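Local coordinates for SH2 domain-containing protein 3C (Homo sapiens, PDB 3T6G), which acts as a signalling adapter in cell adhesion and migration, its closed Cdc25-homology domain lacking canonical exchange activity but serving to bind BCAR1, at residues A[63-68]-A[97-102]; A[85-88]-A[94-97]; A[144-149]-A[208-213]; A[190-193]-A[198-201]. The protein carries 2 engineered substitutions. One frame throughout, in Å; residues are numbered along the deposited sequence.

Contact 1 (A[63-68]-A[97-102])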
loop_
_atom_site.group_PDB
_atom_site.type_symbol
_atom_site.label_atom_id
_atom_site.label_comp_id
_atom_site.label_asym_id
_atom_site.label_seq_id
_atom_site.Cartn_x
_atom_site.Cartn_y
_atom_site.Cartn_z
ATOM N N LEU A 63 -0.189 -10.912 -8.784
ATOM C CA LEU A 63 0.030 -12.234 -8.204
ATOM C C LEU A 63 0.447 -12.055 -6.746
ATOM O O LEU A 63 -0.014 -12.780 -5.867
ATOM C CB LEU A 63 1.087 -13.027 -8.992
ATOM C CG LEU A 63 0.588 -13.765 -10.254
ATOM C CD1 LEU A 63 1.711 -14.205 -11.220
ATOM C CD2 LEU A 63 -0.243 -15.000 -9.878
ATOM N N VAL A 64 1.314 -11.074 -6.502
ATOM C CA VAL A 64 1.892 -10.861 -5.188
ATOM C C VAL A 64 0.830 -10.318 -4.257
ATOM O O VAL A 64 0.774 -10.663 -3.081
ATOM C CB VAL A 64 3.054 -9.852 -5.230
ATOM C CG1 VAL A 64 3.417 -9.384 -3.818
ATOM C CG2 VAL A 64 4.275 -10.461 -5.930
ATOM N N ALA A 65 -0.019 -9.465 -4.798
ATOM C CA ALA A 65 -1.057 -8.833 -4.009
ATOM C C ALA A 65 -2.272 -9.740 -3.834
ATOM O O ALA A 65 -3.265 -9.326 -3.252
ATOM C CB ALA A 65 -1.493 -7.554 -4.689
ATOM N N ARG A 66 -2.207 -10.957 -4.377
ATOM C CA ARG A 66 -3.359 -11.861 -4.371
ATOM C C ARG A 66 -4.604 -11.256 -4.974
ATOM O O ARG A 66 -5.680 -11.335 -4.400
ATOM C CB ARG A 66 -3.640 -12.395 -2.957
ATOM C CG ARG A 66 -2.354 -12.953 -2.396
ATOM C CD ARG A 66 -2.507 -13.512 -1.062
ATOM N NE ARG A 66 -1.227 -13.456 -0.381
ATOM C CZ ARG A 66 -1.030 -13.914 0.846
ATOM N NH1 ARG A 66 -2.047 -14.460 1.514
ATOM N NH2 ARG A 66 0.178 -13.823 1.398
ATOM N N ILE A 67 -4.445 -10.668 -6.151
ATOM C CA ILE A 67 -5.566 -10.315 -7.017
ATOM C C ILE A 67 -5.729 -11.395 -8.094
ATOM O O ILE A 67 -6.837 -11.622 -8.597
ATOM C CB ILE A 67 -5.344 -8.911 -7.642
ATOM C CG1 ILE A 67 -5.507 -7.844 -6.554
ATOM C CG2 ILE A 67 -6.312 -8.637 -8.809
ATOM C CD1 ILE A 67 -4.986 -6.477 -6.953
ATOM N N LEU A 68 -4.618 -12.057 -8.442
ATOM C CA LEU A 68 -4.643 -13.170 -9.387
ATOM C C LEU A 68 -3.910 -14.355 -8.794
ATOM O O LEU A 68 -3.119 -14.193 -7.862
ATOM C CB LEU A 68 -3.939 -12.812 -10.711
ATOM C CG LEU A 68 -4.511 -11.810 -11.713
ATOM C CD1 LEU A 68 -3.447 -11.532 -12.754
ATOM C CD2 LEU A 68 -5.796 -12.290 -12.361
ATOM N N LEU A 97 3.471 -5.643 4.583
ATOM C CA LEU A 97 4.898 -5.397 4.609
ATOM C C LEU A 97 5.553 -5.818 3.287
ATOM O O LEU A 97 6.427 -5.112 2.795
ATOM C CB LEU A 97 5.553 -6.070 5.812
ATOM C CG LEU A 97 5.183 -5.469 7.171
ATOM C CD1 LEU A 97 5.962 -6.166 8.267
ATOM C CD2 LEU A 97 5.477 -3.988 7.195
ATOM N N ASP A 98 5.109 -6.942 2.711
ATOM C CA ASP A 98 5.631 -7.423 1.428
ATOM C C ASP A 98 5.356 -6.440 0.296
ATOM O O ASP A 98 6.228 -6.181 -0.532
ATOM C CB ASP A 98 5.029 -8.777 1.039
ATOM C CG ASP A 98 5.588 -9.903 1.846
ATOM O OD1 ASP A 98 6.691 -9.719 2.420
ATOM O OD2 ASP A 98 4.927 -10.968 1.904
ATOM N N LEU A 99 4.132 -5.928 0.240
ATOM C CA LEU A 99 3.808 -4.929 -0.755
ATOM C C LEU A 99 4.648 -3.668 -0.559
ATOM O O LEU A 99 4.892 -2.954 -1.512
ATOM C CB LEU A 99 2.325 -4.569 -0.748
ATOM C CG LEU A 99 1.326 -5.577 -1.303
ATOM C CD1 LEU A 99 -0.099 -5.035 -1.093
ATOM C CD2 LEU A 99 1.585 -5.823 -2.776
ATOM N N LEU A 100 5.077 -3.382 0.667
ATOM C CA LEU A 100 5.896 -2.192 0.887
ATOM C C LEU A 100 7.334 -2.430 0.398
ATOM O O LEU A 100 7.959 -1.521 -0.169
ATOM C CB LEU A 100 5.873 -1.721 2.353
ATOM C CG LEU A 100 4.626 -0.981 2.876
ATOM C CD1 LEU A 100 4.619 -0.913 4.407
ATOM C CD2 LEU A 100 4.479 0.409 2.305
ATOM N N GLU A 101 7.863 -3.635 0.609
ATOM C CA GLU A 101 9.186 -3.959 0.078
ATOM C C GLU A 101 9.127 -3.882 -1.434
ATOM O O GLU A 101 10.030 -3.345 -2.075
ATOM C CB GLU A 101 9.653 -5.354 0.483
ATOM C CG GLU A 101 11.024 -5.729 -0.102
ATOM C CD GLU A 101 12.194 -5.104 0.654
ATOM O OE1 GLU A 101 12.088 -4.974 1.890
ATOM O OE2 GLU A 101 13.219 -4.747 0.030
ATOM N N ARG A 102 8.042 -4.402 -1.994
ATOM C CA ARG A 102 7.927 -4.471 -3.437
ATOM C C ARG A 102 7.979 -3.069 -4.012
ATOM O O ARG A 102 8.798 -2.772 -4.886
ATOM C CB ARG A 102 6.640 -5.175 -3.885
ATOM C CG ARG A 102 6.672 -5.565 -5.377
ATOM C CD ARG A 102 5.421 -6.305 -5.850
ATOM N NE ARG A 102 5.269 -6.222 -7.298
ATOM C CZ ARG A 102 6.109 -6.779 -8.175
ATOM N NH1 ARG A 102 7.172 -7.475 -7.767
ATOM N NH2 ARG A 102 5.887 -6.650 -9.469
#

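Contact 2 (A[85-88]-A[94-97])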
loop_
_atom_site.group_PDB
_atom_site.type_symbol
_atom_site.label_atom_id
_atom_site.label_comp_id
_atom_site.label_asym_id
_atom_site.label_seq_id
_atom_site.Cartn_x
_atom_site.Cartn_y
_atom_site.Cartn_z
ATOM N N GLU A 85 -8.797 -7.528 0.468
ATOM C CA GLU A 85 -9.495 -7.646 1.744
ATOM C C GLU A 85 -8.497 -7.966 2.837
ATOM O O GLU A 85 -8.510 -7.355 3.904
ATOM C CB GLU A 85 -10.568 -8.719 1.676
ATOM C CG GLU A 85 -11.244 -8.991 2.994
ATOM C CD GLU A 85 -12.650 -9.539 2.803
ATOM O OE1 GLU A 85 -13.016 -9.787 1.631
ATOM O OE2 GLU A 85 -13.384 -9.714 3.809
ATOM N N LEU A 86 -7.585 -8.879 2.542
ATOM C CA LEU A 86 -6.610 -9.307 3.537
ATOM C C LEU A 86 -5.802 -8.152 4.114
ATOM O O LEU A 86 -5.452 -8.169 5.291
ATOM C CB LEU A 86 -5.665 -10.385 2.986
ATOM C CG LEU A 86 -4.664 -10.844 4.058
ATOM C CD1 LEU A 86 -5.422 -11.459 5.238
ATOM C CD2 LEU A 86 -3.609 -11.824 3.557
ATOM N N LEU A 87 -5.490 -7.147 3.301
ATOM C CA LEU A 87 -4.587 -6.091 3.778
ATOM C C LEU A 87 -5.228 -4.998 4.653
ATOM O O LEU A 87 -4.534 -4.098 5.119
ATOM C CB LEU A 87 -3.730 -5.506 2.643
ATOM C CG LEU A 87 -4.404 -5.121 1.333
ATOM C CD1 LEU A 87 -5.213 -3.874 1.527
ATOM C CD2 LEU A 87 -3.352 -4.900 0.277
ATOM N N THR A 88 -6.537 -5.094 4.882
ATOM C CA THR A 88 -7.203 -4.255 5.868
ATOM C C THR A 88 -7.235 -4.933 7.240
ATOM O O THR A 88 -7.408 -4.278 8.262
ATOM C CB THR A 88 -8.659 -3.975 5.479
ATOM O OG1 THR A 88 -9.451 -5.138 5.747
ATOM C CG2 THR A 88 -8.771 -3.594 4.010
ATOM N N GLN A 94 1.662 -9.122 7.189
ATOM C CA GLN A 94 2.798 -9.576 6.395
ATOM C C GLN A 94 2.663 -9.219 4.894
ATOM O O GLN A 94 3.631 -8.813 4.254
ATOM C CB GLN A 94 3.029 -11.060 6.590
ATOM C CG GLN A 94 4.392 -11.500 6.113
ATOM C CD GLN A 94 5.507 -10.691 6.751
ATOM O OE1 GLN A 94 6.215 -9.949 6.066
ATOM N NE2 GLN A 94 5.669 -10.828 8.066
ATOM N N LEU A 95 1.456 -9.384 4.363
ATOM C CA LEU A 95 1.103 -8.924 3.054
ATOM C C LEU A 95 1.472 -7.445 2.919
ATOM O O LEU A 95 2.265 -7.071 2.049
ATOM C CB LEU A 95 -0.401 -9.135 2.795
ATOM C CG LEU A 95 -0.747 -8.713 1.356
ATOM C CD1 LEU A 95 0.180 -9.452 0.331
ATOM C CD2 LEU A 95 -2.230 -8.906 0.998
ATOM N N ARG A 96 0.908 -6.614 3.791
ATOM C CA ARG A 96 1.208 -5.181 3.796
ATOM C C ARG A 96 2.716 -4.895 3.789
ATOM O O ARG A 96 3.197 -4.000 3.082
ATOM C CB ARG A 96 0.583 -4.499 5.004
ATOM C CG ARG A 96 -0.868 -4.109 4.843
ATOM C CD ARG A 96 -1.316 -3.271 6.055
ATOM N NE ARG A 96 -1.188 -4.028 7.299
ATOM C CZ ARG A 96 -2.200 -4.664 7.878
ATOM N NH1 ARG A 96 -3.405 -4.618 7.330
ATOM N NH2 ARG A 96 -2.006 -5.353 8.989
ATOM N N LEU A 97 3.471 -5.643 4.583
ATOM C CA LEU A 97 4.898 -5.397 4.609
ATOM C C LEU A 97 5.553 -5.818 3.287
ATOM O O LEU A 97 6.427 -5.112 2.795
ATOM C CB LEU A 97 5.553 -6.070 5.812
ATOM C CG LEU A 97 5.183 -5.469 7.171
ATOM C CD1 LEU A 97 5.962 -6.166 8.267
ATOM C CD2 LEU A 97 5.477 -3.988 7.195
#

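Contact 3 (A[144-149]-A[208-213])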
loop_
_atom_site.group_PDB
_atom_site.type_symbol
_atom_site.label_atom_id
_atom_site.label_comp_id
_atom_site.label_asym_id
_atom_site.label_seq_id
_atom_site.Cartn_x
_atom_site.Cartn_y
_atom_site.Cartn_z
ATOM N N ASN A 144 -3.365 0.142 -12.997
ATOM C CA ASN A 144 -2.590 -0.426 -11.907
ATOM C C ASN A 144 -1.968 0.701 -11.078
ATOM O O ASN A 144 -0.860 1.147 -11.385
ATOM C CB ASN A 144 -1.496 -1.371 -12.469
ATOM C CG ASN A 144 -0.569 -1.871 -11.394
ATOM O OD1 ASN A 144 -0.812 -1.622 -10.209
ATOM N ND2 ASN A 144 0.508 -2.562 -11.783
ATOM N N MET A 145 -2.684 1.172 -10.045
ATOM C CA MET A 145 -2.227 2.306 -9.229
ATOM C C MET A 145 -0.982 1.969 -8.427
ATOM O O MET A 145 -0.221 2.847 -8.043
ATOM C CB MET A 145 -3.302 2.781 -8.247
ATOM C CG MET A 145 -4.610 3.261 -8.838
ATOM S SD MET A 145 -4.415 4.498 -10.148
ATOM C CE MET A 145 -3.820 3.479 -11.495
ATOM N N PHE A 146 -0.785 0.692 -8.148
ATOM C CA PHE A 146 0.347 0.284 -7.319
ATOM C C PHE A 146 1.673 0.629 -8.010
ATOM O O PHE A 146 2.418 1.488 -7.539
ATOM C CB PHE A 146 0.242 -1.210 -6.968
ATOM C CG PHE A 146 1.456 -1.767 -6.238
ATOM C CD1 PHE A 146 1.588 -1.641 -4.882
ATOM C CD2 PHE A 146 2.444 -2.426 -6.921
ATOM C CE1 PHE A 146 2.679 -2.151 -4.228
ATOM C CE2 PHE A 146 3.536 -2.939 -6.264
ATOM C CZ PHE A 146 3.660 -2.799 -4.925
ATOM N N SER A 147 1.959 -0.018 -9.138
ATOM C CA SER A 147 3.202 0.258 -9.875
ATOM C C SER A 147 3.262 1.634 -10.552
ATOM O O SER A 147 4.335 2.215 -10.692
ATOM C CB SER A 147 3.542 -0.872 -10.854
ATOM O OG SER A 147 4.259 -1.891 -10.150
ATOM N N PHE A 148 2.113 2.156 -10.955
ATOM C CA PHE A 148 2.036 3.549 -11.347
ATOM C C PHE A 148 2.742 4.436 -10.314
ATOM O O PHE A 148 3.587 5.246 -10.661
ATOM C CB PHE A 148 0.587 3.976 -11.483
ATOM C CG PHE A 148 0.410 5.466 -11.546
ATOM C CD1 PHE A 148 0.916 6.191 -12.620
ATOM C CD2 PHE A 148 -0.275 6.149 -10.533
ATOM C CE1 PHE A 148 0.761 7.567 -12.688
ATOM C CE2 PHE A 148 -0.446 7.545 -10.587
ATOM C CZ PHE A 148 0.082 8.256 -11.668
ATOM N N ALA A 149 2.411 4.257 -9.038
ATOM C CA ALA A 149 2.964 5.106 -7.980
ATOM C C ALA A 149 4.388 4.709 -7.651
ATOM O O ALA A 149 5.184 5.532 -7.209
ATOM C CB ALA A 149 2.092 5.042 -6.715
ATOM N N HIS A 208 -5.500 2.149 -5.419
ATOM C CA HIS A 208 -4.485 2.863 -4.657
ATOM C C HIS A 208 -4.590 2.447 -3.171
ATOM O O HIS A 208 -5.553 2.792 -2.488
ATOM C CB HIS A 208 -4.657 4.382 -4.871
ATOM C CG HIS A 208 -3.535 5.205 -4.324
ATOM N ND1 HIS A 208 -2.217 4.831 -4.431
ATOM C CD2 HIS A 208 -3.539 6.385 -3.650
ATOM C CE1 HIS A 208 -1.450 5.742 -3.850
ATOM N NE2 HIS A 208 -2.229 6.694 -3.370
ATOM N N VAL A 209 -3.608 1.697 -2.680
ATOM C CA VAL A 209 -3.647 1.177 -1.314
ATOM C C VAL A 209 -2.393 1.556 -0.532
ATOM O O VAL A 209 -2.234 1.138 0.615
ATOM C CB VAL A 209 -3.783 -0.400 -1.259
ATOM C CG1 VAL A 209 -4.961 -0.900 -2.066
ATOM C CG2 VAL A 209 -2.512 -1.086 -1.746
ATOM N N LEU A 210 -1.482 2.322 -1.132
ATOM C CA LEU A 210 -0.284 2.721 -0.379
ATOM C C LEU A 210 -0.543 3.656 0.817
ATOM O O LEU A 210 0.063 3.499 1.870
ATOM C CB LEU A 210 0.826 3.265 -1.276
ATOM C CG LEU A 210 1.934 2.223 -1.226
ATOM C CD1 LEU A 210 1.714 1.204 -2.326
ATOM C CD2 LEU A 210 3.300 2.848 -1.312
ATOM N N PRO A 211 -1.420 4.645 0.659
ATOM C CA PRO A 211 -1.704 5.377 1.892
ATOM C C PRO A 211 -2.182 4.429 2.990
ATOM O O PRO A 211 -1.540 4.365 4.025
ATOM C CB PRO A 211 -2.809 6.340 1.469
ATOM C CG PRO A 211 -2.474 6.632 0.059
ATOM C CD PRO A 211 -1.972 5.324 -0.521
ATOM N N LEU A 212 -3.262 3.690 2.756
ATOM C CA LEU A 212 -3.752 2.713 3.735
ATOM C C LEU A 212 -2.663 1.832 4.380
ATOM O O LEU A 212 -2.516 1.805 5.593
ATOM C CB LEU A 212 -4.782 1.803 3.092
ATOM C CG LEU A 212 -5.187 0.601 3.951
ATOM C CD1 LEU A 212 -5.983 1.069 5.189
ATOM C CD2 LEU A 212 -6.005 -0.388 3.138
ATOM N N ILE A 213 -1.903 1.090 3.591
ATOM C CA ILE A 213 -0.974 0.161 4.211
ATOM C C ILE A 213 0.126 0.868 4.979
ATOM O O ILE A 213 0.758 0.291 5.859
ATOM C CB ILE A 213 -0.381 -0.859 3.225
ATOM C CG1 ILE A 213 0.385 -0.170 2.092
ATOM C CG2 ILE A 213 -1.475 -1.768 2.671
ATOM C CD1 ILE A 213 1.018 -1.176 1.139
HETATM O O HOH W 1 -0.626 2.863 -5.431
#

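Contact 4 (A[190-193]-A[198-201])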
loop_
_atom_site.group_PDB
_atom_site.type_symbol
_atom_site.label_atom_id
_atom_site.label_comp_id
_atom_site.label_asym_id
_atom_site.label_seq_id
_atom_site.Cartn_x
_atom_site.Cartn_y
_atom_site.Cartn_z
ATOM N N LYS A 190 -1.198 13.146 -6.674
ATOM C CA LYS A 190 -1.330 13.999 -5.505
ATOM C C LYS A 190 -2.751 13.889 -4.954
ATOM O O LYS A 190 -2.942 13.832 -3.744
ATOM C CB LYS A 190 -0.999 15.441 -5.867
ATOM C CG LYS A 190 -0.410 16.263 -4.752
ATOM C CD LYS A 190 -0.103 17.668 -5.275
ATOM C CE LYS A 190 0.425 18.588 -4.183
ATOM N NZ LYS A 190 0.883 19.897 -4.762
ATOM N N SER A 191 -3.738 13.853 -5.852
ATOM C CA SER A 191 -5.127 13.577 -5.494
ATOM C C SER A 191 -5.281 12.232 -4.797
ATOM O O SER A 191 -5.817 12.162 -3.693
ATOM C CB SER A 191 -6.016 13.563 -6.729
ATOM O OG SER A 191 -6.342 14.873 -7.153
ATOM N N LEU A 192 -4.830 11.168 -5.453
ATOM C CA LEU A 192 -5.036 9.828 -4.930
ATOM C C LEU A 192 -4.591 9.786 -3.487
ATOM O O LEU A 192 -5.243 9.162 -2.652
ATOM C CB LEU A 192 -4.234 8.781 -5.720
ATOM C CG LEU A 192 -4.596 8.494 -7.173
ATOM C CD1 LEU A 192 -3.635 7.451 -7.767
ATOM C CD2 LEU A 192 -6.029 8.023 -7.244
ATOM N N ASN A 193 -3.463 10.440 -3.209
ATOM C CA ASN A 193 -2.849 10.399 -1.891
ATOM C C ASN A 193 -3.556 11.333 -0.903
ATOM O O ASN A 193 -3.351 11.234 0.299
ATOM C CB ASN A 193 -1.391 10.817 -1.971
ATOM C CG ASN A 193 -0.492 9.727 -2.453
ATOM O OD1 ASN A 193 -0.803 8.537 -2.348
ATOM N ND2 ASN A 193 0.668 10.122 -2.963
ATOM N N GLY A 198 -10.561 8.689 -7.024
ATOM C CA GLY A 198 -9.578 7.881 -7.722
ATOM C C GLY A 198 -10.030 7.464 -9.110
ATOM O O GLY A 198 -10.956 8.059 -9.671
ATOM N N PRO A 199 -9.381 6.427 -9.668
ATOM C CA PRO A 199 -9.614 5.939 -11.034
ATOM C C PRO A 199 -10.945 5.215 -11.151
ATOM O O PRO A 199 -11.382 4.598 -10.176
ATOM C CB PRO A 199 -8.469 4.952 -11.248
ATOM C CG PRO A 199 -8.181 4.432 -9.877
ATOM C CD PRO A 199 -8.412 5.588 -8.940
ATOM N N PRO A 200 -11.579 5.277 -12.333
ATOM C CA PRO A 200 -12.875 4.616 -12.507
ATOM C C PRO A 200 -12.728 3.147 -12.166
ATOM O O PRO A 200 -11.876 2.447 -12.712
ATOM C CB PRO A 200 -13.186 4.812 -13.994
ATOM C CG PRO A 200 -11.869 5.095 -14.635
ATOM C CD PRO A 200 -11.032 5.787 -13.602
ATOM N N LEU A 201 -13.540 2.701 -11.222
ATOM C CA LEU A 201 -13.466 1.347 -10.715
ATOM C C LEU A 201 -13.518 0.340 -11.876
ATOM O O LEU A 201 -12.905 -0.727 -11.816
ATOM C CB LEU A 201 -14.632 1.142 -9.743
ATOM C CG LEU A 201 -14.731 0.002 -8.733
ATOM C CD1 LEU A 201 -13.687 0.113 -7.636
ATOM C CD2 LEU A 201 -16.126 0.051 -8.149
#

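Contact 1 (A[63-68]-A[97-102])
Arg102 carries the one flat group among the residues that touch here, and its guanidinium offers neither face nor edge to Val64. The contact is made further back, by the aliphatic part of the arginine: CD of Arg102 lies 4.2 Å from CG1 of Val64, the two side chains crossing at a slant. With CG anti to the backbone N (chi1 -166°) and the chain extended as far as NE, Arg102 reaches past the valine, and its polar end is held elsewhere. NE forms a salt bridge with Asp61, and NH1 is bonded to the Phe277 carbonyl and the Thr279 hydroxyl.

The same CG1 of Val64 also meets Leu99, one helical turn earlier, with CD2 of the leucine 4.1 Å away. These two side chains slide past each other in opposite directions. Val64 makes its nearest approach to both neighbours with one methyl because its CG1 stands anti to the backbone N (chi1 166°). Leu99 CD2 is shared in turn: it also touches the Ala65 CB, at 4.0 Å. No hydrogen bond joins the two segments, so the fit is one of methyl and methylene groups, largely buried.

Helix 50-64 ends at Val64, and at Arg66 the chain takes a positive phi of 55° and turns away in a Schellman motif. The arrangement is thus a helix terminus, the end of helix 50-64, packed through its last residue, Val64, and the next, Ala65, on the side of helix 93-115 inside the all-helical Cdc25-homology domain.

Contact 2 (A[85-88]-A[94-97])
Arg96 and Leu87 tie together a tight turn between two consecutive helices, short helix 83-86 and helix 93-115. The first shell is a hydrogen bond from Arg96 NH1 to Leu87 O, modelled at 2.5 Å, a length too short to take literally at this resolution. The oxygen lies at the edge of the guanidinium, near its plane, but NH1 stands above the carbonyl plane (64° out of it), away from the lone pairs. The arginine reaches this spot because its chain bends at chi3 (-61°), while its CG packs on Leu87 CB at 3.9 Å.

Next to this grip is an apolar patch. Leu95 CD2 sits 4.1 Å from Leu87 CB and equally far from CD2 of Leu86, whose side chain crosses that of Leu95 at an angle.

In the outer shell Arg96 NH1 also bonds to Leu89 O and NE forms a salt bridge with Glu217, which fixes the guanidinium. An alanine at Arg96 is likely to leave the Leu87 and Leu89 carbonyls without this donor and Glu217 without its mate. On the far side of the turn, Glu85 OE2 meets a basic side chain of another protein chain, probably BCAR1. Within the turn itself, Thr88 N closes back on Glu85 O at 3.2 Å.

Contact 3 (A[144-149]-A[208-213])
Met145 and Phe146, in the first turn of helix 145-155, meet His208 and Leu210 where the chain enters helix 210-215, joining two helix N-termini inside the Ras-GEF-like domain. The apolar part has two pieces. CB of Met145 rests 3.6 Å from backbone N and 4.0 Å from CB of His208, and the two side chains cross at about a right angle. Met145 CG is turned beside its own backbone N (chi1 -60°) and then bends again, carrying the sulfur away from the histidine toward Pro199. A residue further on, the Phe146 ring meets Leu210 CD1 through its CD1, at 3.8 Å. The same ring stacks with Phe206.

Capping comes next. Asn144 sits at the N-cap of helix 145-155, and its OD1 accepts weak bonds from Phe146 N and Ser147 N. Its ND2 is bonded to Asp61 and Thr58, so the amide that closes the helix start is itself held by helix 50-64.

Direct hydrogen bonds between the segments are absent; a water takes their place. It donates weakly to Met145 O and pairs with His208 ND1 at 2.7 Å, lying at the edge of the imidazole and in its plane. The other ring nitrogen, NE2, probably bonds to Asn193 OD1, so both nitrogens appear to have a partner. Against one face of the ring lies Pro211 CD, 3.1 Å above the plane and offset toward the rim.

Contact 4 (A[190-193]-A[198-201])
Leu192 and Pro199 cross at about a right angle, the leucine reaching from near the C-terminal end of helix 175-193 to the stretch that follows it. One methyl does all the touching. CD2 of Leu192 lies 3.8 Å from CD of Pro199, the ring carbon bonded to the backbone nitrogen, so the proline is met at the base of its ring and not at CG or CB. The same methyl also rests on backbone: CA of Gly198 is 3.6 Å from it. With no side chain on Gly198, the leucine can lie directly against the main chain at this point.

The torsions explain the reach. Leu192 has CG anti to its carbonyl carbon (chi1 -67°), and chi2 of 178° sends CD1 out anti to CA and leaves CD2, the branch folded back beside CA, turned to the returning chain. The CA of Leu192 is the closest to that of Gly198, at 5.7 Å.

Met145 of helix 145-155 touches both Leu192 and Pro199, and so bridges the pair from another helix, while His208 packs on Leu192 as well.

Nothing polar joins the two segments, and little surface is buried between them. The helix end and the following loop are therefore held at this point by dispersion and shape alone, an apolar touch that fixes neither group by a directed bond.

In the fold
Contacts 1 and 2 share helix 93-115 and Leu97, their centres about 8 Å apart; Leu99 CD1 packs 3.5 Å from Leu87 CD2, merging their apolar patches. Contact 3, with its centre about 11 Å from that of contact 1, lies against the same helix: Phe146 CE2 is 3.9 Å from Arg102 NE, and Ile213 touches Leu99, Leu100 and Arg96. Contact 4 is nested in the chain between the segments of contact 3 and joins it through Asn193 and His208 and through Met145 and Pro199. Its centre is about 20 Å from those of contacts 1 and 2, which it does not touch. Contact 2 also meets a neighbouring protein chain, which contacts 1 and 4 do not.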